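Local coordinates for protein UTR4 (Saccharomyces cerevisiae, PDB 2G80) that probably enolises 2,3-diketo-5-methylthiopentyl-1-phosphate and then dephosphorylates the intermediate to the acireductone of the methionine salvage pathway, using one magnesium ion, at residues F80-D83 with Q87-A90; F53-N58 with S119-A124; Q191-I196 with L217-G222. All coordinates share one frame; numbering follows the deposited sequence.

Contact 1. Residues F80-D83 with Q87-A90; sequences FHID and QLQA
Ile-82 and Leu-88 carry most of this contact, with Phe-80 and Gln-87 at its flanks. All of it is van der Waals packing; no hydrogen bond joins residues 80-83 to residues 87-90.

The first apolar group centres on one methyl. CG2 of Ile-82 lies anti to its own backbone N, and this points it at the turn of helix 85-97. There it reaches the backbone, with Ile-82 CG2 at 3.5 Å from Leu-88 N. It also rests on the stem of the neighbouring glutamine, Gln-87 CB being 3.6 Å from Ile-82 CG2. The packing on the leucine stem is slightly looser, at 4.0 Å from Ile-82 CG2 to Leu-88 CB.

The second group is a branch of Leu-88 against Phe-80. The two side chains cross at about a right angle. Leu-88 CD1 sits 3.7 Å from Phe-80 CB and touches the near part of the ring as well, CG and CD2, from an oblique direction. The Phe-80 side chain also touches His-91, Ile-92 and Leu-95 of helix 85-97 and Ile-104 and Leu-108 of helix 103-118.

Polar atoms play a small part. Gln-87 OE1 passes 3.8 Å from Ile-82 CG2, a plain touch. The other methyl of Leu-88, CD2, lies 3.9 Å from the backbone O of Ile-82.

Residues 80-83 lie in the loop after helix 72-78, and the chain folds back so that they pack on the first turns of helix 85-97. His-81 has positive phi just past the earlier helix. With van der Waals packing and no hydrogen bond between the segments, the fit depends on methyl shape and on burial of Leu-88, not on directed bonds.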
ATOM      1  N   PHE A  80      11.644  -1.092  20.777  1.00 31.93           N
ATOM      2  CA  PHE A  80      12.131  -2.446  20.472  1.00 30.99           C
ATOM      3  C   PHE A  80      12.611  -3.124  21.752  1.00 28.90           C
ATOM      4  O   PHE A  80      12.666  -4.353  21.790  1.00 27.61           O
ATOM      5  CB  PHE A  80      13.260  -2.449  19.444  1.00 29.32           C
ATOM      6  CG  PHE A  80      12.819  -2.114  18.069  1.00 29.07           C
ATOM      7  CD1 PHE A  80      12.061  -3.041  17.333  1.00 32.30           C
ATOM      8  CD2 PHE A  80      13.150  -0.892  17.483  1.00 33.10           C
ATOM      9  CE1 PHE A  80      11.649  -2.764  16.027  1.00 29.47           C
ATOM     10  CE2 PHE A  80      12.759  -0.599  16.190  1.00 31.09           C
ATOM     11  CZ  PHE A  80      11.992  -1.543  15.448  1.00 30.93           C
ATOM     12  N   HIS A  81      12.957  -2.325  22.771  1.00 28.05           N
ATOM     13  CA  HIS A  81      13.451  -2.790  24.078  1.00 29.34           C
ATOM     14  C   HIS A  81      14.780  -3.546  24.034  1.00 28.07           C
ATOM     15  O   HIS A  81      14.998  -4.472  24.822  1.00 25.65           O
ATOM     16  CB  HIS A  81      12.357  -3.578  24.871  1.00 32.93           C
ATOM     17  CG  HIS A  81      11.075  -2.823  25.000  1.00 33.55           C
ATOM     18  ND1 HIS A  81      10.967  -1.672  25.752  1.00 37.83           N
ATOM     19  CD2 HIS A  81       9.870  -3.009  24.418  1.00 35.97           C
ATOM     20  CE1 HIS A  81       9.738  -1.197  25.643  1.00 36.33           C
ATOM     21  NE2 HIS A  81       9.048  -2.000  24.854  1.00 31.92           N
ATOM     22  N   ILE A  82      15.663  -3.115  23.132  1.00 29.24           N
ATOM     23  CA  ILE A  82      17.018  -3.652  22.967  1.00 30.74           C
ATOM     24  C   ILE A  82      17.985  -2.465  23.099  1.00 32.69           C
ATOM     25  O   ILE A  82      18.012  -1.589  22.230  1.00 33.32           O
ATOM     26  CB  ILE A  82      17.237  -4.310  21.588  1.00 30.02           C
ATOM     27  CG1 ILE A  82      16.238  -5.441  21.355  1.00 30.05           C
ATOM     28  CG2 ILE A  82      18.701  -4.817  21.479  1.00 32.80           C
ATOM     29  CD1 ILE A  82      16.222  -5.953  19.918  1.00 31.58           C
ATOM     30  N   ASP A  83      18.770  -2.463  24.168  1.00 35.87           N
ATOM     31  CA  ASP A  83      19.715  -1.395  24.477  1.00 38.59           C
ATOM     32  C   ASP A  83      21.028  -1.467  23.707  1.00 39.05           C
ATOM     33  O   ASP A  83      21.577  -0.407  23.356  1.00 38.25           O
ATOM     34  CB  ASP A  83      19.996  -1.353  25.985  1.00 40.35           C
ATOM     35  CG  ASP A  83      18.731  -1.106  26.820  1.00 48.34           C
ATOM     36  OD1 ASP A  83      17.698  -0.654  26.265  1.00 57.57           O
ATOM     37  OD2 ASP A  83      18.771  -1.378  28.040  1.00 55.48           O
ATOM     38  N   GLN A  87      23.026  -5.322  18.626  1.00 36.40           N
ATOM     39  CA  GLN A  87      21.866  -6.226  18.683  1.00 37.57           C
ATOM     40  C   GLN A  87      20.632  -5.580  18.096  1.00 33.68           C
ATOM     41  O   GLN A  87      19.882  -6.251  17.385  1.00 31.53           O
ATOM     42  CB  GLN A  87      21.524  -6.642  20.105  1.00 37.11           C
ATOM     43  CG  GLN A  87      22.571  -7.470  20.793  1.00 45.85           C
ATOM     44  CD  GLN A  87      22.174  -7.799  22.229  1.00 46.22           C
ATOM     45  OE1 GLN A  87      21.014  -7.594  22.639  1.00 56.03           O
ATOM     46  NE2 GLN A  87      23.138  -8.303  23.008  1.00 54.69           N
ATOM     47  N   LEU A  88      20.411  -4.299  18.414  1.00 30.64           N
ATOM     48  CA  LEU A  88      19.264  -3.559  17.837  1.00 32.36           C
ATOM     49  C   LEU A  88      19.348  -3.445  16.298  1.00 31.18           C
ATOM     50  O   LEU A  88      18.359  -3.653  15.600  1.00 31.29           O
ATOM     51  CB  LEU A  88      19.101  -2.176  18.470  1.00 30.97           C
ATOM     52  CG  LEU A  88      17.963  -1.300  17.941  1.00 29.24           C
ATOM     53  CD1 LEU A  88      16.626  -1.988  18.081  1.00 29.72           C
ATOM     54  CD2 LEU A  88      17.959   0.039  18.680  1.00 32.81           C
ATOM     55  N   GLN A  89      20.531  -3.128  15.789  1.00 34.49           N
ATOM     56  CA  GLN A  89      20.750  -3.020  14.355  1.00 36.59           C
ATOM     57  C   GLN A  89      20.451  -4.371  13.704  1.00 37.85           C
ATOM     58  O   GLN A  89      19.606  -4.443  12.806  1.00 40.49           O
ATOM     59  CB  GLN A  89      22.168  -2.540  14.025  1.00 34.78           C
ATOM     60  CG  GLN A  89      22.400  -2.322  12.529  1.00 39.22           C
ATOM     61  CD  GLN A  89      23.777  -1.774  12.206  1.00 38.61           C
ATOM     62  OE1 GLN A  89      24.183  -0.748  12.743  1.00 41.67           O
ATOM     63  NE2 GLN A  89      24.490  -2.444  11.285  1.00 33.83           N
ATOM     64  N   ALA A  90      21.097  -5.424  14.201  1.00 37.98           N
ATOM     65  CA  ALA A  90      20.889  -6.794  13.699  1.00 37.24           C
ATOM     66  C   ALA A  90      19.416  -7.271  13.763  1.00 34.30           C
ATOM     67  O   ALA A  90      18.920  -7.895  12.815  1.00 33.17           O
ATOM     68  CB  ALA A  90      21.810  -7.784  14.447  1.00 36.55           C
TER

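Contact 2. Residues F53-N58 with S119-A124; sequences FPYFTN and SGQIKA
The Tyr-55 ring is met in two ways by residues 119-124. Over one face lies Ile-122, whose CD1 stands 4.2 Å above the ring plane, offset toward the rim. At the edge, in the plane of the ring, is the amide oxygen of Gln-121, with Gln-121 OE1 3.5 Å from Tyr-55 CE1. The amide of Gln-121 does not lie flat on the ring; the two planes are 72° apart.

The other branch of Ile-122 comes closer than its CD1. Ile-122 CG2 is 3.8 Å from Tyr-55 CD1, at the end of the ring near the helix. CG1 of Ile-122 stands between the backbone N and the carbonyl carbon (chi1 47°), and with this turn CG2 and CD1 both face the tyrosine. Gln-121 adds an apolar touch through its stem, with Gln-121 CB 3.8 Å from Tyr-55 CE1. Tyr-55 CG is anti to the backbone N, which carries the ring out from the helix to the loop.

The ring thus bridges helix 46-65 and the loop that leaves helix 103-118. Both helices belong to a helical cap inserted after the first core strand, as in the C1-capped members of the HAD superfamily. Gly-120 ends helix 103-118 with positive phi in a Schellman motif, and the chain then passes back toward the core domain. Val-112 of that helix also touches Tyr-55.

Gln-121 is itself tethered. Gln-121 NE2 donates to Ser-119 OG at 2.7 Å, with an N-H...O angle of 147°, and the acceptor is a little tilted from the amide plane. OE1 accepts a weak hydrogen bond from Lys-59 of helix 46-65. Ser-119 OG is bonded in addition to His-115 O.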
ATOM      1  N   PHE A  53      12.209  -1.492   0.839  1.00 45.00           N
ATOM      2  CA  PHE A  53      12.965  -2.273   1.829  1.00 44.62           C
ATOM      3  C   PHE A  53      14.467  -1.964   1.808  1.00 44.57           C
ATOM      4  O   PHE A  53      15.024  -1.642   2.890  1.00 45.90           O
ATOM      5  CB  PHE A  53      12.603  -3.771   1.718  1.00 48.33           C
ATOM      6  CG  PHE A  53      11.283  -4.164   2.368  1.00 46.42           C
ATOM      7  CD1 PHE A  53      10.316  -3.228   2.795  1.00 52.55           C
ATOM      8  CD2 PHE A  53      10.983  -5.521   2.496  1.00 55.15           C
ATOM      9  CE1 PHE A  53       9.107  -3.649   3.398  1.00 53.38           C
ATOM     10  CE2 PHE A  53       9.779  -5.950   3.076  1.00 58.05           C
ATOM     11  CZ  PHE A  53       8.832  -4.997   3.524  1.00 55.95           C
ATOM     12  N   PRO A  54      15.128  -2.019   0.616  1.00 43.72           N
ATOM     13  CA  PRO A  54      16.564  -1.626   0.504  1.00 42.42           C
ATOM     14  C   PRO A  54      16.861  -0.197   0.922  1.00 39.21           C
ATOM     15  O   PRO A  54      17.868   0.052   1.565  1.00 38.14           O
ATOM     16  CB  PRO A  54      16.870  -1.832  -0.985  1.00 44.21           C
ATOM     17  CG  PRO A  54      15.901  -2.849  -1.402  1.00 43.77           C
ATOM     18  CD  PRO A  54      14.644  -2.542  -0.678  1.00 44.88           C
ATOM     19  N   TYR A  55      15.983   0.735   0.557  1.00 38.89           N
ATOM     20  CA  TYR A  55      16.108   2.126   0.982  1.00 35.17           C
ATOM     21  C   TYR A  55      16.160   2.194   2.532  1.00 34.19           C
ATOM     22  O   TYR A  55      17.042   2.856   3.121  1.00 35.01           O
ATOM     23  CB  TYR A  55      14.967   3.028   0.389  1.00 32.12           C
ATOM     24  CG  TYR A  55      15.103   4.438   0.839  1.00 34.40           C
ATOM     25  CD1 TYR A  55      15.918   5.338   0.143  1.00 32.04           C
ATOM     26  CD2 TYR A  55      14.531   4.863   2.062  1.00 33.22           C
ATOM     27  CE1 TYR A  55      16.107   6.684   0.625  1.00 32.03           C
ATOM     28  CE2 TYR A  55      14.722   6.173   2.543  1.00 29.88           C
ATOM     29  CZ  TYR A  55      15.501   7.081   1.823  1.00 32.84           C
ATOM     30  OH  TYR A  55      15.698   8.380   2.303  1.00 35.40           O
ATOM     31  N   PHE A  56      15.201   1.534   3.166  1.00 34.68           N
ATOM     32  CA  PHE A  56      15.116   1.481   4.629  1.00 35.90           C
ATOM     33  C   PHE A  56      16.315   0.770   5.292  1.00 38.04           C
ATOM     34  O   PHE A  56      16.900   1.318   6.248  1.00 38.00           O
ATOM     35  CB  PHE A  56      13.782   0.848   5.059  1.00 35.40           C
ATOM     36  CG  PHE A  56      13.691   0.573   6.516  1.00 37.70           C
ATOM     37  CD1 PHE A  56      13.430   1.611   7.401  1.00 35.36           C
ATOM     38  CD2 PHE A  56      13.890  -0.725   7.020  1.00 36.19           C
ATOM     39  CE1 PHE A  56      13.348   1.372   8.759  1.00 41.54           C
ATOM     40  CE2 PHE A  56      13.816  -0.976   8.385  1.00 38.45           C
ATOM     41  CZ  PHE A  56      13.543   0.088   9.263  1.00 36.30           C
ATOM     42  N   THR A  57      16.668  -0.426   4.797  1.00 39.33           N
ATOM     43  CA  THR A  57      17.802  -1.195   5.354  1.00 42.16           C
ATOM     44  C   THR A  57      19.152  -0.479   5.167  1.00 43.46           C
ATOM     45  O   THR A  57      20.026  -0.599   6.041  1.00 47.05           O
ATOM     46  CB  THR A  57      17.863  -2.670   4.862  1.00 42.80           C
ATOM     47  OG1 THR A  57      18.037  -2.721   3.443  1.00 50.32           O
ATOM     48  CG2 THR A  57      16.596  -3.429   5.244  1.00 43.10           C
ATOM     49  N   ASN A  58      19.331   0.264   4.062  1.00 43.07           N
ATOM     50  CA  ASN A  58      20.550   1.087   3.881  1.00 41.54           C
ATOM     51  C   ASN A  58      20.614   2.242   4.901  1.00 40.34           C
ATOM     52  O   ASN A  58      21.701   2.643   5.291  1.00 40.57           O
ATOM     53  CB  ASN A  58      20.668   1.666   2.465  1.00 43.04           C
ATOM     54  CG  ASN A  58      20.782   0.573   1.355  1.00 56.52           C
ATOM     55  OD1 ASN A  58      21.072  -0.610   1.619  1.00 55.06           O
ATOM     56  ND2 ASN A  58      20.499   0.980   0.106  1.00 49.68           N
ATOM     57  N   SER A 119      12.372  14.266   0.709  1.00 42.28           N
ATOM     58  CA  SER A 119      13.652  14.645   0.124  1.00 41.12           C
ATOM     59  C   SER A 119      13.802  14.316  -1.383  1.00 42.17           C
ATOM     60  O   SER A 119      14.828  14.668  -1.979  1.00 41.36           O
ATOM     61  CB  SER A 119      14.803  13.989   0.902  1.00 40.02           C
ATOM     62  OG  SER A 119      14.730  12.583   0.867  1.00 44.23           O
ATOM     63  N   GLY A 120      12.818  13.636  -1.985  1.00 43.06           N
ATOM     64  CA  GLY A 120      12.863  13.265  -3.394  1.00 42.28           C
ATOM     65  C   GLY A 120      13.691  12.042  -3.680  1.00 43.08           C
ATOM     66  O   GLY A 120      13.941  11.733  -4.856  1.00 44.51           O
ATOM     67  N   GLN A 121      14.103  11.317  -2.638  1.00 42.16           N
ATOM     68  CA  GLN A 121      14.916  10.106  -2.820  1.00 44.92           C
ATOM     69  C   GLN A 121      14.111   8.895  -3.288  1.00 43.01           C
ATOM     70  O   GLN A 121      14.687   7.956  -3.812  1.00 43.94           O
ATOM     71  CB  GLN A 121      15.682   9.768  -1.551  1.00 44.40           C
ATOM     72  CG  GLN A 121      16.624  10.881  -1.082  1.00 51.65           C
ATOM     73  CD  GLN A 121      17.327  10.526   0.230  1.00 50.90           C
ATOM     74  OE1 GLN A 121      18.112   9.574   0.284  1.00 57.42           O
ATOM     75  NE2 GLN A 121      17.049  11.296   1.290  1.00 56.85           N
ATOM     76  N   ILE A 122      12.793   8.919  -3.084  1.00 42.33           N
ATOM     77  CA  ILE A 122      11.898   7.845  -3.502  1.00 41.34           C
ATOM     78  C   ILE A 122      10.560   8.432  -3.956  1.00 39.32           C
ATOM     79  O   ILE A 122      10.085   9.450  -3.423  1.00 39.49           O
ATOM     80  CB  ILE A 122      11.700   6.729  -2.394  1.00 43.52           C
ATOM     81  CG1 ILE A 122      11.414   7.322  -1.019  1.00 43.13           C
ATOM     82  CG2 ILE A 122      12.977   5.856  -2.275  1.00 49.03           C
ATOM     83  CD1 ILE A 122      11.133   6.334   0.138  1.00 40.82           C
ATOM     84  N   LYS A 123       9.979   7.787  -4.970  1.00 36.79           N
ATOM     85  CA  LYS A 123       8.712   8.183  -5.572  1.00 35.71           C
ATOM     86  C   LYS A 123       7.937   6.927  -5.855  1.00 35.38           C
ATOM     87  O   LYS A 123       8.529   5.955  -6.305  1.00 37.28           O
ATOM     88  CB  LYS A 123       8.998   8.974  -6.856  1.00 36.91           C
ATOM     89  CG  LYS A 123       9.648  10.348  -6.567  1.00 39.16           C
ATOM     90  CD  LYS A 123      10.201  11.004  -7.768  1.00 42.03           C
ATOM     91  CE  LYS A 123      11.106  12.162  -7.367  1.00 37.95           C
ATOM     92  NZ  LYS A 123      11.712  12.776  -8.570  1.00 41.65           N
ATOM     93  N   ALA A 124       6.633   6.933  -5.605  1.00 35.92           N
ATOM     94  CA  ALA A 124       5.784   5.730  -5.801  1.00 36.95           C
ATOM     95  C   ALA A 124       5.401   5.570  -7.289  1.00 36.19           C
ATOM     96  O   ALA A 124       4.710   6.437  -7.851  1.00 33.92           O
ATOM     97  CB  ALA A 124       4.554   5.786  -4.917  1.00 37.68           C
TER

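Contact 3. Residues Q191-I196 with L217-G222; sequences QSYANI and LDAAAG
Tyr-193 lays its ring across the turn of helix 214-221 that holds Ala-219 and Ala-220. The ring is face-on to Ala-220. Ala-220 CB sits 3.9 Å from the centroid of the Tyr-193 ring, 14° off its normal, a CH-pi contact over the face. The same face covers the helix backbone, with Ala-220 N 3.7 Å from Tyr-193 CD2. Ala-219 comes in obliquely; Ala-219 CB is 3.7 Å from Tyr-193 CE2. CG of Tyr-193 is anti to the carbonyl carbon (chi1 -63°), which sends the ring over to the second helix. The small alanines let the two backbones come close, with Tyr-193 CA 5.7 Å from Ala-220 CA.

No hydrogen bond crosses between residues 191-196 and 217-222. The phenol end is held from outside, where Tyr-193 OH is hydrogen-bonded to the backbone O of Lys-187. Other aromatics pack round the ring: Tyr-143 edge-to-face, and Phe-209 with planes at about 50°. A serine in place of Tyr-193 would probably open a gap over Ala-219 and Ala-220 and leave Lys-187 O without this partner. Within helix 190-200, Gln-191 NE2 donates to Asn-195 OD1 at 3.2 Å, one turn along.

The two helices are linked through strand 207-211, in the alternation of helix and strand of a Rossmann-like HAD core. The Tyr-193 side chain is about 4 Å from that of Lys-187, a predicted substrate-binding residue, and about 10 Å from the magnesium ion. The arrangement is that of helix packing beside the active site of this fold.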
ATOM      1  N   GLN A 191     -15.994 -10.593   6.309  1.00 37.31           N
ATOM      2  CA  GLN A 191     -16.357  -9.629   7.358  1.00 37.34           C
ATOM      3  C   GLN A 191     -15.678  -8.288   7.200  1.00 36.46           C
ATOM      4  O   GLN A 191     -16.292  -7.249   7.502  1.00 38.18           O
ATOM      5  CB  GLN A 191     -16.026 -10.191   8.755  1.00 37.89           C
ATOM      6  CG  GLN A 191     -16.383  -9.288   9.966  1.00 42.68           C
ATOM      7  CD  GLN A 191     -17.887  -9.069  10.144  1.00 55.19           C
ATOM      8  OE1 GLN A 191     -18.654 -10.038  10.270  1.00 55.87           O
ATOM      9  NE2 GLN A 191     -18.312  -7.791  10.186  1.00 46.40           N
ATOM     10  N   SER A 192     -14.405  -8.335   6.800  1.00 34.03           N
ATOM     11  CA  SER A 192     -13.618  -7.151   6.525  1.00 35.56           C
ATOM     12  C   SER A 192     -14.300  -6.285   5.464  1.00 34.81           C
ATOM     13  O   SER A 192     -14.351  -5.064   5.624  1.00 34.40           O
ATOM     14  CB  SER A 192     -12.187  -7.519   6.080  1.00 37.24           C
ATOM     15  OG  SER A 192     -11.588  -8.496   6.941  1.00 34.15           O
ATOM     16  N   TYR A 193     -14.858  -6.923   4.422  1.00 32.87           N
ATOM     17  CA  TYR A 193     -15.593  -6.194   3.349  1.00 34.04           C
ATOM     18  C   TYR A 193     -16.958  -5.653   3.823  1.00 31.09           C
ATOM     19  O   TYR A 193     -17.396  -4.629   3.362  1.00 30.43           O
ATOM     20  CB  TYR A 193     -15.695  -7.029   2.081  1.00 31.70           C
ATOM     21  CG  TYR A 193     -14.317  -7.276   1.552  1.00 35.06           C
ATOM     22  CD1 TYR A 193     -13.691  -6.345   0.711  1.00 29.60           C
ATOM     23  CD2 TYR A 193     -13.590  -8.404   1.953  1.00 32.75           C
ATOM     24  CE1 TYR A 193     -12.398  -6.554   0.254  1.00 29.26           C
ATOM     25  CE2 TYR A 193     -12.292  -8.611   1.520  1.00 35.87           C
ATOM     26  CZ  TYR A 193     -11.694  -7.696   0.660  1.00 32.29           C
ATOM     27  OH  TYR A 193     -10.406  -7.917   0.214  1.00 34.08           O
ATOM     28  N   ALA A 194     -17.588  -6.343   4.764  1.00 32.78           N
ATOM     29  CA  ALA A 194     -18.798  -5.849   5.408  1.00 32.58           C
ATOM     30  C   ALA A 194     -18.467  -4.577   6.227  1.00 31.34           C
ATOM     31  O   ALA A 194     -19.259  -3.622   6.236  1.00 30.73           O
ATOM     32  CB  ALA A 194     -19.438  -6.932   6.276  1.00 26.70           C
ATOM     33  N   ASN A 195     -17.306  -4.586   6.899  1.00 30.68           N
ATOM     34  CA  ASN A 195     -16.803  -3.424   7.632  1.00 31.22           C
ATOM     35  C   ASN A 195     -16.572  -2.235   6.704  1.00 31.46           C
ATOM     36  O   ASN A 195     -16.976  -1.121   7.020  1.00 34.22           O
ATOM     37  CB  ASN A 195     -15.524  -3.738   8.438  1.00 29.89           C
ATOM     38  CG  ASN A 195     -15.738  -4.784   9.551  1.00 39.33           C
ATOM     39  OD1 ASN A 195     -16.848  -4.971  10.067  1.00 39.22           O
ATOM     40  ND2 ASN A 195     -14.661  -5.463   9.924  1.00 33.33           N
ATOM     41  N   ILE A 196     -15.970  -2.470   5.540  1.00 34.19           N
ATOM     42  CA  ILE A 196     -15.712  -1.396   4.543  1.00 32.59           C
ATOM     43  C   ILE A 196     -17.017  -0.856   3.944  1.00 33.44           C
ATOM     44  O   ILE A 196     -17.129   0.361   3.748  1.00 29.29           O
ATOM     45  CB  ILE A 196     -14.734  -1.870   3.436  1.00 36.06           C
ATOM     46  CG1 ILE A 196     -13.345  -2.113   4.054  1.00 34.85           C
ATOM     47  CG2 ILE A 196     -14.659  -0.845   2.201  1.00 33.18           C
ATOM     48  CD1 ILE A 196     -12.367  -2.802   3.112  1.00 34.53           C
ATOM     49  N   LEU A 217     -10.669 -11.140  -3.750  1.00 34.78           N
ATOM     50  CA  LEU A 217     -11.867 -10.989  -4.570  1.00 34.34           C
ATOM     51  C   LEU A 217     -12.957 -11.957  -4.136  1.00 34.28           C
ATOM     52  O   LEU A 217     -14.119 -11.560  -4.081  1.00 37.04           O
ATOM     53  CB  LEU A 217     -11.539 -11.158  -6.061  1.00 36.05           C
ATOM     54  CG  LEU A 217     -10.584 -10.163  -6.761  1.00 33.71           C
ATOM     55  CD1 LEU A 217     -10.431 -10.596  -8.188  1.00 31.54           C
ATOM     56  CD2 LEU A 217     -11.027  -8.657  -6.732  1.00 27.95           C
ATOM     57  N   ASP A 218     -12.581 -13.200  -3.807  1.00 33.35           N
ATOM     58  CA  ASP A 218     -13.510 -14.217  -3.277  1.00 34.34           C
ATOM     59  C   ASP A 218     -14.166 -13.757  -1.966  1.00 34.90           C
ATOM     60  O   ASP A 218     -15.349 -13.981  -1.763  1.00 34.72           O
ATOM     61  CB  ASP A 218     -12.792 -15.538  -2.949  1.00 35.92           C
ATOM     62  CG  ASP A 218     -12.336 -16.323  -4.168  1.00 40.89           C
ATOM     63  OD1 ASP A 218     -12.695 -16.016  -5.310  1.00 47.54           O
ATOM     64  OD2 ASP A 218     -11.581 -17.291  -3.963  1.00 55.61           O
ATOM     65  N   ALA A 219     -13.370 -13.185  -1.061  1.00 35.31           N
ATOM     66  CA  ALA A 219     -13.871 -12.684   0.227  1.00 36.89           C
ATOM     67  C   ALA A 219     -14.896 -11.560   0.003  1.00 34.77           C
ATOM     68  O   ALA A 219     -15.974 -11.579   0.587  1.00 34.92           O
ATOM     69  CB  ALA A 219     -12.720 -12.212   1.095  1.00 38.66           C
ATOM     70  N   ALA A 220     -14.554 -10.636  -0.890  1.00 33.66           N
ATOM     71  CA  ALA A 220     -15.402  -9.502  -1.284  1.00 32.20           C
ATOM     72  C   ALA A 220     -16.726  -9.961  -1.884  1.00 32.43           C
ATOM     73  O   ALA A 220     -17.789  -9.461  -1.495  1.00 31.51           O
ATOM     74  CB  ALA A 220     -14.663  -8.593  -2.275  1.00 30.83           C
ATOM     75  N   ALA A 221     -16.651 -10.949  -2.791  1.00 30.83           N
ATOM     76  CA  ALA A 221     -17.824 -11.512  -3.444  1.00 31.59           C
ATOM     77  C   ALA A 221     -18.833 -12.164  -2.474  1.00 33.09           C
ATOM     78  O   ALA A 221     -20.012 -12.274  -2.822  1.00 32.41           O
ATOM     79  CB  ALA A 221     -17.409 -12.489  -4.559  1.00 32.64           C
ATOM     80  N   GLY A 222     -18.388 -12.556  -1.273  1.00 32.73           N
ATOM     81  CA  GLY A 222     -19.271 -13.099  -0.236  1.00 33.38           C
ATOM     82  C   GLY A 222     -20.312 -12.127   0.320  1.00 34.15           C
ATOM     83  O   GLY A 222     -21.334 -12.559   0.852  1.00 33.67           O
TER

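Contacts 1 and 2 belong to the helical part of the chain, and contact 3 to the core with the parallel sheet. Contact 1 is nested in the loop that contact 2 closes; contact 3 follows both. The centres of contacts 1 and 2 are 22 Å apart. Helix 46-65 relates them: it supplies residues 53-58, and its Val-64 touches Leu-88. Helix 103-118 also meets side chains of both. Contact 3 is about 33 Å from contact 2 and 39 Å from contact 1, centre to centre. It lies across the chain's centre from contact 2. Of the three, contact 3 alone lies near the magnesium site and the predicted substrate-binding Lys-187; the other two hold helices and loops together away from them.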